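Local coordinates for protein lovastatin nonaketide synthase mokA (Monascus pilosus, PDB 6AD3) that builds the nonaketide backbone of monacolin K (lovastatin) as an iterative type I polyketide synthase, represented here by its condensation domain, at residues A[160-165]-A[191-196]. The protein carries 1 engineered substitution. Numbering follows the deposited sequence.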
ATOM      1  N   ILE A 160     -11.767   9.980  22.468  1.00 17.22           N
ATOM      2  CA  ILE A 160     -12.673   9.015  23.134  1.00 20.79           C
ATOM      3  C   ILE A 160     -12.019   8.333  24.332  1.00 19.51           C
ATOM      4  O   ILE A 160     -10.997   7.680  24.212  1.00 19.10           O
ATOM      5  CB  ILE A 160     -13.187   7.941  22.149  1.00 21.68           C
ATOM      6  CG1 ILE A 160     -13.976   8.582  21.010  1.00 20.64           C
ATOM      7  CG2 ILE A 160     -14.052   6.887  22.874  1.00 22.48           C
ATOM      8  CD1 ILE A 160     -14.450   7.574  19.979  1.00 24.66           C
ATOM      9  N   GLN A 161     -12.582   8.536  25.530  1.00 21.42           N
ATOM     10  CA  GLN A 161     -12.085   7.842  26.692  1.00 19.13           C
ATOM     11  C   GLN A 161     -12.464   6.346  26.665  1.00 19.49           C
ATOM     12  O   GLN A 161     -13.645   5.985  26.459  1.00 21.60           O
ATOM     13  CB  GLN A 161     -12.662   8.466  27.963  1.00 19.38           C
ATOM     14  CG  GLN A 161     -11.912   8.036  29.193  1.00 22.27           C
ATOM     15  CD  GLN A 161     -12.535   8.595  30.457  1.00 25.64           C
ATOM     16  OE1 GLN A 161     -13.189   9.632  30.433  1.00 27.63           O
ATOM     17  NE2 GLN A 161     -12.308   7.932  31.552  1.00 27.53           N
ATOM     18  N   VAL A 162     -11.487   5.495  26.874  1.00 19.08           N
ATOM     19  CA  VAL A 162     -11.750   4.057  27.033  1.00 19.77           C
ATOM     20  C   VAL A 162     -11.210   3.586  28.381  1.00 20.78           C
ATOM     21  O   VAL A 162     -10.453   4.283  29.039  1.00 20.40           O
ATOM     22  CB  VAL A 162     -11.163   3.217  25.874  1.00 20.26           C
ATOM     23  CG1 VAL A 162     -11.844   3.596  24.585  1.00 22.85           C
ATOM     24  CG2 VAL A 162      -9.656   3.411  25.771  1.00 19.20           C
ATOM     25  N   ALA A 163     -11.557   2.370  28.740  1.00 24.23           N
ATOM     26  CA  ALA A 163     -11.265   1.852  30.061  1.00 27.99           C
ATOM     27  C   ALA A 163      -9.790   1.519  30.190  1.00 29.59           C
ATOM     28  O   ALA A 163      -9.207   1.686  31.264  1.00 28.53           O
ATOM     29  CB  ALA A 163     -12.118   0.625  30.336  1.00 28.28           C
ATOM     30  N   ASP A 164      -9.171   1.095  29.084  1.00 22.77           N
ATOM     31  CA  ASP A 164      -7.871   0.459  29.117  1.00 22.67           C
ATOM     32  C   ASP A 164      -7.463   0.123  27.694  1.00 24.35           C
ATOM     33  O   ASP A 164      -8.221   0.359  26.754  1.00 23.03           O
ATOM     34  CB  ASP A 164      -7.875  -0.844  29.973  1.00 26.82           C
ATOM     35  CG  ASP A 164      -8.946  -1.850  29.543  1.00 28.85           C
ATOM     36  OD1 ASP A 164      -9.494  -1.789  28.408  1.00 26.00           O
ATOM     37  OD2 ASP A 164      -9.276  -2.711  30.368  1.00 32.98           O
ATOM     38  N   ARG A 165      -6.286  -0.445  27.537  1.00 23.12           N
ATOM     39  CA  ARG A 165      -5.809  -0.740  26.186  1.00 24.00           C
ATOM     40  C   ARG A 165      -6.785  -1.635  25.419  1.00 25.24           C
ATOM     41  O   ARG A 165      -6.952  -1.474  24.207  1.00 21.25           O
ATOM     42  CB  ARG A 165      -4.440  -1.379  26.218  1.00 26.37           C
ATOM     43  CG  ARG A 165      -3.955  -1.819  24.848  1.00 28.24           C
ATOM     44  CD  ARG A 165      -2.452  -1.880  24.766  1.00 31.38           C
ATOM     45  NE  ARG A 165      -2.009  -2.618  23.574  1.00 29.99           N
ATOM     46  CZ  ARG A 165      -0.865  -2.391  22.958  1.00 28.52           C
ATOM     47  NH1 ARG A 165      -0.091  -1.411  23.366  1.00 27.44           N
ATOM     48  NH2 ARG A 165      -0.505  -3.136  21.940  1.00 29.48           N
ATOM     49  N   VAL A 191      -9.356   9.494  15.301  1.00 15.06           N
ATOM     50  CA  VAL A 191      -9.801   9.140  16.650  1.00 16.77           C
ATOM     51  C   VAL A 191      -8.617   8.987  17.577  1.00 18.20           C
ATOM     52  O   VAL A 191      -7.671   8.221  17.283  1.00 18.93           O
ATOM     53  CB  VAL A 191     -10.628   7.849  16.657  1.00 16.85           C
ATOM     54  CG1 VAL A 191     -11.087   7.536  18.090  1.00 18.61           C
ATOM     55  CG2 VAL A 191     -11.784   7.963  15.701  1.00 19.94           C
ATOM     56  N   ASP A 192      -8.674   9.687  18.719  1.00 17.08           N
ATOM     57  CA  ASP A 192      -7.676   9.562  19.781  1.00 17.42           C
ATOM     58  C   ASP A 192      -8.310   8.813  20.917  1.00 19.43           C
ATOM     59  O   ASP A 192      -9.190   9.379  21.614  1.00 18.74           O
ATOM     60  CB  ASP A 192      -7.236  10.970  20.260  1.00 19.48           C
ATOM     61  CG  ASP A 192      -6.341  10.932  21.517  1.00 22.96           C
ATOM     62  OD1 ASP A 192      -5.816   9.853  21.862  1.00 22.84           O
ATOM     63  OD2 ASP A 192      -6.217  12.001  22.179  1.00 22.90           O
ATOM     64  N   PHE A 193      -8.105   7.497  20.953  1.00 17.71           N
ATOM     65  CA  PHE A 193      -8.599   6.681  22.109  1.00 17.44           C
ATOM     66  C   PHE A 193      -7.624   6.873  23.262  1.00 16.61           C
ATOM     67  O   PHE A 193      -6.421   6.732  23.090  1.00 15.94           O
ATOM     68  CB  PHE A 193      -8.648   5.183  21.772  1.00 18.12           C
ATOM     69  CG  PHE A 193      -9.655   4.810  20.736  1.00 18.62           C
ATOM     70  CD1 PHE A 193     -10.998   4.757  21.037  1.00 18.31           C
ATOM     71  CD2 PHE A 193      -9.238   4.420  19.463  1.00 17.53           C
ATOM     72  CE1 PHE A 193     -11.933   4.340  20.093  1.00 19.26           C
ATOM     73  CE2 PHE A 193     -10.152   4.035  18.504  1.00 19.06           C
ATOM     74  CZ  PHE A 193     -11.489   3.973  18.796  1.00 17.63           C
ATOM     75  N   PHE A 194      -8.119   7.175  24.485  1.00 18.30           N
ATOM     76  CA  PHE A 194      -7.200   7.510  25.566  1.00 18.35           C
ATOM     77  C   PHE A 194      -7.641   6.873  26.877  1.00 17.67           C
ATOM     78  O   PHE A 194      -8.821   6.632  27.081  1.00 18.57           O
ATOM     79  CB  PHE A 194      -7.058   9.030  25.716  1.00 20.02           C
ATOM     80  CG  PHE A 194      -8.266   9.726  26.297  1.00 18.93           C
ATOM     81  CD1 PHE A 194      -9.322  10.100  25.491  1.00 17.81           C
ATOM     82  CD2 PHE A 194      -8.349   9.977  27.664  1.00 19.89           C
ATOM     83  CE1 PHE A 194     -10.328  10.888  25.967  1.00 19.99           C
ATOM     84  CE2 PHE A 194      -9.386  10.746  28.159  1.00 22.31           C
ATOM     85  CZ  PHE A 194     -10.402  11.160  27.318  1.00 21.18           C
ATOM     86  N   TRP A 195      -6.655   6.495  27.678  1.00 20.46           N
ATOM     87  CA  TRP A 195      -6.895   5.783  28.950  1.00 19.61           C
ATOM     88  C   TRP A 195      -5.702   5.956  29.847  1.00 21.90           C
ATOM     89  O   TRP A 195      -4.644   6.419  29.415  1.00 21.19           O
ATOM     90  CB  TRP A 195      -7.141   4.312  28.702  1.00 20.28           C
ATOM     91  CG  TRP A 195      -5.933   3.565  28.224  1.00 23.74           C
ATOM     92  CD1 TRP A 195      -5.068   2.821  28.984  1.00 24.00           C
ATOM     93  CD2 TRP A 195      -5.539   3.361  26.857  1.00 21.29           C
ATOM     94  NE1 TRP A 195      -4.120   2.234  28.181  1.00 24.21           N
ATOM     95  CE2 TRP A 195      -4.352   2.598  26.880  1.00 23.93           C
ATOM     96  CE3 TRP A 195      -5.969   3.896  25.636  1.00 21.80           C
ATOM     97  CZ2 TRP A 195      -3.647   2.262  25.709  1.00 23.32           C
ATOM     98  CZ3 TRP A 195      -5.250   3.603  24.491  1.00 22.78           C
ATOM     99  CH2 TRP A 195      -4.121   2.754  24.532  1.00 23.60           C
ATOM    100  N   GLY A 196      -5.835   5.488  31.089  1.00 21.09           N
ATOM    101  CA  GLY A 196      -4.695   5.386  31.985  1.00 23.27           C
ATOM    102  C   GLY A 196      -3.999   6.707  32.213  1.00 22.50           C
ATOM    103  O   GLY A 196      -4.640   7.761  32.251  1.00 24.47           O
TER
HETATM  104  O   HOH W   1      -7.564   3.486  32.273  1.00 41.47           O
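Ile160 and Gln161 run parallel to Phe193 and Phe194 in a beta-alpha-beta crossover of the condensation domain: strand 157-161, at the edge of a mixed five-stranded sheet, leads through helix 165-176 into strand 188-195. Three backbone hydrogen bonds join the two segments. Ile160 is held through both its N and its O, donating to Asp192 O and accepting from Phe194 N, and Val162 N reaches Phe194 O at 2.9 Å, extending the pairing past the end of the first strand.

Apolar contacts cover the helix-facing side, where Val162 CG1 lies 3.8 Å from Phe193 CD1 and Ile160 CD1 meets Val191 CG1. On the other side, the Phe194 ring folds back over the edge strand, CG set between its backbone N and carbonyl carbon (chi1 72°), and takes Gln161 CB over one face, 4.0 Å from its centroid.

At the helix start, Asp164 is the N-cap, its OD1 accepting from Gly167 N, while the Arg165 guanidinium forms salt bridges with Glu169 and Glu456. The Trp195 indole lays one face against the Asp164-Arg165 backbone, with Arg165 CA 4.0 Å from the centroid of the indole's six-membered ring. One water links the two segments, donating to Ala163 O at 2.6 Å and accepting from Gly196 N.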